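Local coordinates for protein transferrin (Manduca sexta, PDB 6WB6) that transports iron in the insect by binding a single ferric ion per molecule together with a carbonate anion, at residues C266-G278 with K328-E340. Residues are numbered along the deposited sequence; the frame is centred on the assembly and turned at random.
Sequences CSWAARPWQGLIG and KPIDYLNKANYTE. With NAG (2-acetamido-2-deoxy-beta-D-glucopyranose), chain C.
P272, in the link between strands 269-271 and 275-279, which belong to different sheets and pass between the two subdomains of this transferrin lobe's periplasmic-binding-protein-like fold, packs into a pocket made by Y332, L333, A336 and Y338. Its CD lies over one face of the Y338 ring, a CH-pi contact 3.7 Å from the centroid and offset toward the rim, with CG against A336 CB and CB against Y332 CE2. With chi1 at -178°, CG trans to N, the Y332 ring is sent off helix 329-334 to the P272-W273 link; there its hydroxyl donates to W273 O at 2.6 Å, the carbonyl oxygen lying at the ring edge in plane. A phenylalanine here lacks the hydroxyl and would probably leave W273 O without its mate from the helix. Toward the other end, A270 N donates to A336 O (2.9 Å), while N337 ND2, which carries the N-linked sugar, reaches W268 O from above its carbonyl plane. Behind these bonds, a Schellman motif ends the helix, with Y338 N bonded to L333 O and N337 N to N334 O; A336 N also reaches L333 O, from the face opposite Y338 N. The extended side chain of R271 runs to the iron site, where NH1 hydrogen-bonds to Y90 OH, Y90 being a ligand of the ferric ion. Y338 OH, hydrogen-bonded to N121 OD1, also accepts from a water that itself accepts from R271 NE at 3.0 Å.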
loop_
_atom_site.group_PDB
_atom_site.type_symbol
_atom_site.label_atom_id
_atom_site.label_comp_id
_atom_site.label_asym_id
_atom_site.label_seq_id
_atom_site.Cartn_x
_atom_site.Cartn_y
_atom_site.Cartn_z
ATOM N N CYS A 266 -33.617 -0.220 -9.403
ATOM C CA CYS A 266 -33.016 0.930 -10.057
ATOM C C CYS A 266 -31.685 1.194 -9.383
ATOM O O CYS A 266 -31.614 1.259 -8.145
ATOM C CB CYS A 266 -33.905 2.160 -9.946
ATOM S SG CYS A 266 -34.381 2.535 -8.253
ATOM N N SER A 267 -30.646 1.366 -10.198
ATOM C CA SER A 267 -29.259 1.360 -9.748
ATOM C C SER A 267 -28.501 2.420 -10.519
ATOM O O SER A 267 -28.595 2.478 -11.741
ATOM C CB SER A 267 -28.619 -0.019 -9.959
ATOM O OG SER A 267 -27.205 0.031 -9.804
ATOM N N TRP A 268 -27.772 3.275 -9.811
ATOM C CA TRP A 268 -27.044 4.336 -10.496
ATOM C C TRP A 268 -25.698 3.885 -11.055
ATOM O O TRP A 268 -25.155 4.554 -11.943
ATOM C CB TRP A 268 -26.834 5.552 -9.578
ATOM C CG TRP A 268 -26.445 5.321 -8.143
ATOM C CD1 TRP A 268 -26.069 4.147 -7.549
ATOM C CD2 TRP A 268 -26.410 6.319 -7.112
ATOM N NE1 TRP A 268 -25.803 4.357 -6.219
ATOM C CE2 TRP A 268 -26.005 5.682 -5.928
ATOM C CE3 TRP A 268 -26.681 7.691 -7.082
ATOM C CZ2 TRP A 268 -25.861 6.366 -4.730
ATOM C CZ3 TRP A 268 -26.537 8.364 -5.900
ATOM C CH2 TRP A 268 -26.132 7.699 -4.731
ATOM N N ALA A 269 -25.140 2.786 -10.559
ATOM C CA ALA A 269 -23.920 2.242 -11.134
ATOM C C ALA A 269 -23.759 0.808 -10.677
ATOM O O ALA A 269 -24.359 0.383 -9.683
ATOM C CB ALA A 269 -22.696 3.069 -10.740
ATOM N N ALA A 270 -22.900 0.075 -11.398
ATOM C CA ALA A 270 -22.590 -1.303 -11.062
ATOM C C ALA A 270 -21.083 -1.509 -11.060
ATOM O O ALA A 270 -20.350 -0.842 -11.773
ATOM C CB ALA A 270 -23.230 -2.274 -12.054
ATOM N N ARG A 271 -20.623 -2.421 -10.236
ATOM C CA ARG A 271 -19.259 -2.897 -10.379
ATOM C C ARG A 271 -19.219 -3.950 -11.479
ATOM O O ARG A 271 -19.928 -4.966 -11.382
ATOM C CB ARG A 271 -18.750 -3.461 -9.080
ATOM C CG ARG A 271 -17.306 -3.817 -9.115
ATOM C CD ARG A 271 -16.920 -4.273 -7.765
ATOM N NE ARG A 271 -15.497 -4.524 -7.660
ATOM C CZ ARG A 271 -14.925 -4.990 -6.560
ATOM N NH1 ARG A 271 -15.655 -5.232 -5.471
ATOM N NH2 ARG A 271 -13.634 -5.214 -6.551
ATOM N N PRO A 272 -18.463 -3.737 -12.551
ATOM C CA PRO A 272 -18.415 -4.736 -13.614
ATOM C C PRO A 272 -17.670 -5.969 -13.147
ATOM O O PRO A 272 -16.857 -5.916 -12.222
ATOM C CB PRO A 272 -17.650 -4.030 -14.741
ATOM C CG PRO A 272 -17.506 -2.589 -14.306
ATOM C CD PRO A 272 -17.511 -2.638 -12.821
ATOM N N TRP A 273 -17.993 -7.090 -13.784
ATOM C CA TRP A 273 -17.254 -8.325 -13.571
ATOM C C TRP A 273 -15.810 -8.170 -13.998
ATOM O O TRP A 273 -15.492 -7.446 -14.940
ATOM C CB TRP A 273 -17.835 -9.453 -14.400
ATOM C CG TRP A 273 -19.212 -9.907 -14.056
ATOM C CD1 TRP A 273 -20.313 -9.778 -14.826
ATOM C CD2 TRP A 273 -19.616 -10.608 -12.877
ATOM N NE1 TRP A 273 -21.393 -10.350 -14.207
ATOM C CE2 TRP A 273 -20.992 -10.870 -13.004
ATOM C CE3 TRP A 273 -18.951 -11.030 -11.722
ATOM C CZ2 TRP A 273 -21.724 -11.543 -12.020
ATOM C CZ3 TRP A 273 -19.684 -11.701 -10.732
ATOM C CH2 TRP A 273 -21.057 -11.949 -10.893
ATOM N N GLN A 274 -14.946 -8.936 -13.350
ATOM C CA GLN A 274 -13.612 -9.140 -13.867
ATOM C C GLN A 274 -13.676 -10.069 -15.069
ATOM O O GLN A 274 -14.712 -10.686 -15.363
ATOM C CB GLN A 274 -12.702 -9.772 -12.826
ATOM C CG GLN A 274 -12.806 -9.226 -11.447
ATOM C CD GLN A 274 -12.590 -10.318 -10.453
ATOM O OE1 GLN A 274 -13.284 -11.325 -10.482
ATOM N NE2 GLN A 274 -11.596 -10.152 -9.594
ATOM N N GLY A 275 -12.542 -10.197 -15.754
ATOM C CA GLY A 275 -12.462 -11.133 -16.860
ATOM C C GLY A 275 -11.106 -11.150 -17.533
ATOM O O GLY A 275 -10.079 -10.967 -16.877
ATOM N N LEU A 276 -11.091 -11.384 -18.839
ATOM C CA LEU A 276 -9.859 -11.466 -19.613
ATOM C C LEU A 276 -9.871 -10.377 -20.669
ATOM O O LEU A 276 -10.907 -10.113 -21.289
ATOM C CB LEU A 276 -9.693 -12.819 -20.308
ATOM C CG LEU A 276 -9.823 -14.073 -19.454
ATOM C CD1 LEU A 276 -9.982 -15.298 -20.371
ATOM C CD2 LEU A 276 -8.599 -14.170 -18.547
ATOM N N ILE A 277 -8.719 -9.762 -20.863
ATOM C CA ILE A 277 -8.517 -8.743 -21.877
ATOM C C ILE A 277 -7.456 -9.268 -22.841
ATOM O O ILE A 277 -6.525 -9.966 -22.431
ATOM C CB ILE A 277 -8.107 -7.408 -21.208
ATOM C CG1 ILE A 277 -8.485 -6.194 -22.076
ATOM C CG2 ILE A 277 -6.635 -7.435 -20.861
ATOM C CD1 ILE A 277 -8.048 -4.829 -21.486
ATOM N N GLY A 278 -7.614 -8.969 -24.125
ATOM C CA GLY A 278 -6.599 -9.319 -25.099
ATOM C C GLY A 278 -6.539 -8.300 -26.215
ATOM O O GLY A 278 -7.397 -7.421 -26.336
ATOM N N LYS A 328 -14.790 -3.143 -26.264
ATOM C CA LYS A 328 -13.639 -2.366 -25.835
ATOM C C LYS A 328 -13.721 -2.134 -24.328
ATOM O O LYS A 328 -14.811 -2.129 -23.758
ATOM C CB LYS A 328 -13.589 -1.026 -26.564
ATOM C CG LYS A 328 -13.425 -1.131 -28.087
ATOM C CD LYS A 328 -11.998 -1.522 -28.468
ATOM C CE LYS A 328 -10.977 -0.406 -28.186
ATOM N NZ LYS A 328 -9.834 -0.900 -27.329
ATOM N N PRO A 329 -12.585 -1.947 -23.658
ATOM C CA PRO A 329 -12.639 -1.860 -22.192
ATOM C C PRO A 329 -13.409 -0.652 -21.704
ATOM O O PRO A 329 -14.229 -0.774 -20.784
ATOM C CB PRO A 329 -11.158 -1.823 -21.776
ATOM C CG PRO A 329 -10.414 -1.428 -23.048
ATOM C CD PRO A 329 -11.207 -1.967 -24.169
ATOM N N ILE A 330 -13.193 0.516 -22.301
ATOM C CA ILE A 330 -13.880 1.687 -21.782
ATOM C C ILE A 330 -15.380 1.600 -22.061
ATOM O O ILE A 330 -16.196 2.103 -21.272
ATOM C CB ILE A 330 -13.238 2.960 -22.358
ATOM C CG1 ILE A 330 -13.410 4.118 -21.382
ATOM C CG2 ILE A 330 -13.828 3.296 -23.734
ATOM C CD1 ILE A 330 -12.405 4.099 -20.265
ATOM N N ASP A 331 -15.781 0.958 -23.161
ATOM C CA ASP A 331 -17.208 0.738 -23.380
ATOM C C ASP A 331 -17.747 -0.279 -22.391
ATOM O O ASP A 331 -18.906 -0.186 -21.956
ATOM C CB ASP A 331 -17.463 0.275 -24.810
ATOM C CG ASP A 331 -17.107 1.340 -25.820
ATOM O OD1 ASP A 331 -17.234 2.524 -25.477
ATOM O OD2 ASP A 331 -16.697 0.995 -26.942
ATOM N N TYR A 332 -16.916 -1.258 -22.034
ATOM C CA TYR A 332 -17.271 -2.183 -20.972
ATOM C C TYR A 332 -17.497 -1.441 -19.666
ATOM O O TYR A 332 -18.487 -1.680 -18.964
ATOM C CB TYR A 332 -16.151 -3.201 -20.808
ATOM C CG TYR A 332 -16.409 -4.268 -19.765
ATOM C CD1 TYR A 332 -17.323 -5.281 -19.995
ATOM C CD2 TYR A 332 -15.723 -4.268 -18.566
ATOM C CE1 TYR A 332 -17.535 -6.268 -19.074
ATOM C CE2 TYR A 332 -15.934 -5.261 -17.616
ATOM C CZ TYR A 332 -16.845 -6.253 -17.880
ATOM O OH TYR A 332 -17.092 -7.244 -16.948
ATOM N N LEU A 333 -16.566 -0.545 -19.310
ATOM C CA LEU A 333 -16.705 0.197 -18.066
ATOM C C LEU A 333 -17.843 1.195 -18.151
ATOM O O LEU A 333 -18.602 1.358 -17.184
ATOM C CB LEU A 333 -15.412 0.920 -17.723
ATOM C CG LEU A 333 -14.207 0.036 -17.454
ATOM C CD1 LEU A 333 -13.001 0.920 -17.267
ATOM C CD2 LEU A 333 -14.395 -0.827 -16.285
ATOM N N ASN A 334 -17.974 1.868 -19.298
ATOM C CA ASN A 334 -19.032 2.852 -19.466
ATOM C C ASN A 334 -20.400 2.262 -19.158
ATOM O O ASN A 334 -21.217 2.903 -18.498
ATOM C CB ASN A 334 -19.028 3.402 -20.884
ATOM C CG ASN A 334 -18.022 4.519 -21.078
ATOM O OD1 ASN A 334 -17.321 4.932 -20.147
ATOM N ND2 ASN A 334 -17.951 5.013 -22.299
ATOM N N LYS A 335 -20.688 1.058 -19.648
ATOM C CA LYS A 335 -22.071 0.614 -19.547
ATOM C C LYS A 335 -22.442 0.229 -18.121
ATOM O O LYS A 335 -23.612 -0.098 -17.847
ATOM C CB LYS A 335 -22.328 -0.556 -20.508
ATOM C CG LYS A 335 -21.472 -1.795 -20.264
ATOM C CD LYS A 335 -21.743 -2.866 -21.303
ATOM C CE LYS A 335 -20.959 -4.119 -21.027
ATOM N NZ LYS A 335 -21.436 -4.847 -19.810
ATOM N N ALA A 336 -21.473 0.265 -17.215
ATOM C CA ALA A 336 -21.727 0.080 -15.808
ATOM C C ALA A 336 -21.806 1.409 -15.076
ATOM O O ALA A 336 -22.089 1.416 -13.876
ATOM C CB ALA A 336 -20.637 -0.786 -15.186
ATOM N N ASN A 337 -21.614 2.523 -15.795
ATOM C CA ASN A 337 -21.324 3.833 -15.207
ATOM C C ASN A 337 -20.077 3.790 -14.333
ATOM O O ASN A 337 -19.946 4.549 -13.376
ATOM C CB ASN A 337 -22.503 4.362 -14.399
ATOM C CG ASN A 337 -23.710 4.662 -15.267
ATOM O OD1 ASN A 337 -23.579 5.001 -16.442
ATOM N ND2 ASN A 337 -24.889 4.542 -14.694
ATOM N N TYR A 338 -19.149 2.899 -14.639
ATOM C CA TYR A 338 -18.042 2.684 -13.723
ATOM C C TYR A 338 -16.797 3.464 -14.109
ATOM O O TYR A 338 -15.890 3.585 -13.288
ATOM C CB TYR A 338 -17.732 1.180 -13.630
ATOM C CG TYR A 338 -16.948 0.804 -12.406
ATOM C CD1 TYR A 338 -17.551 0.777 -11.166
ATOM C CD2 TYR A 338 -15.607 0.470 -12.492
ATOM C CE1 TYR A 338 -16.850 0.420 -10.045
ATOM C CE2 TYR A 338 -14.884 0.121 -11.365
ATOM C CZ TYR A 338 -15.528 0.089 -10.142
ATOM O OH TYR A 338 -14.838 -0.235 -9.010
ATOM N N THR A 339 -16.712 3.979 -15.335
ATOM C CA THR A 339 -15.575 4.839 -15.659
ATOM C C THR A 339 -15.615 6.094 -14.799
ATOM O O THR A 339 -14.587 6.527 -14.263
ATOM C CB THR A 339 -15.585 5.204 -17.144
ATOM O OG1 THR A 339 -15.849 4.041 -17.933
ATOM C CG2 THR A 339 -14.228 5.802 -17.548
ATOM N N GLU A 340 -16.816 6.659 -14.628
ATOM C CA GLU A 340 -17.040 7.783 -13.716
ATOM C C GLU A 340 -16.446 7.518 -12.348
ATOM O O GLU A 340 -15.763 8.375 -11.766
ATOM C CB GLU A 340 -18.547 8.030 -13.566
ATOM C CG GLU A 340 -19.248 8.428 -14.829
ATOM C CD GLU A 340 -20.763 8.461 -14.660
ATOM O OE1 GLU A 340 -21.258 9.269 -13.846
ATOM O OE2 GLU A 340 -21.447 7.663 -15.338
HETATM C C1 NAG C . -26.037 4.851 -15.489
HETATM C C2 NAG C . -27.186 3.911 -15.173
HETATM C C3 NAG C . -28.539 4.349 -15.747
HETATM C C4 NAG C . -28.788 5.855 -15.618
HETATM C C5 NAG C . -27.525 6.680 -15.859
HETATM C C6 NAG C . -27.729 8.088 -15.351
HETATM C C7 NAG C . -26.326 1.626 -14.871
HETATM C C8 NAG C . -26.206 0.300 -15.557
HETATM N N2 NAG C . -26.842 2.583 -15.641
HETATM O O3 NAG C . -29.539 3.626 -15.012
HETATM O O4 NAG C . -29.694 6.346 -16.617
HETATM O O5 NAG C . -26.389 6.181 -15.157
HETATM O O6 NAG C . -28.064 7.959 -13.975
HETATM O O7 NAG C . -25.989 1.784 -13.705
HETATM O O HOH W 1 -13.847 -3.086 -9.683
HETATM O O HOH W 2 -19.551 -6.207 -16.251
#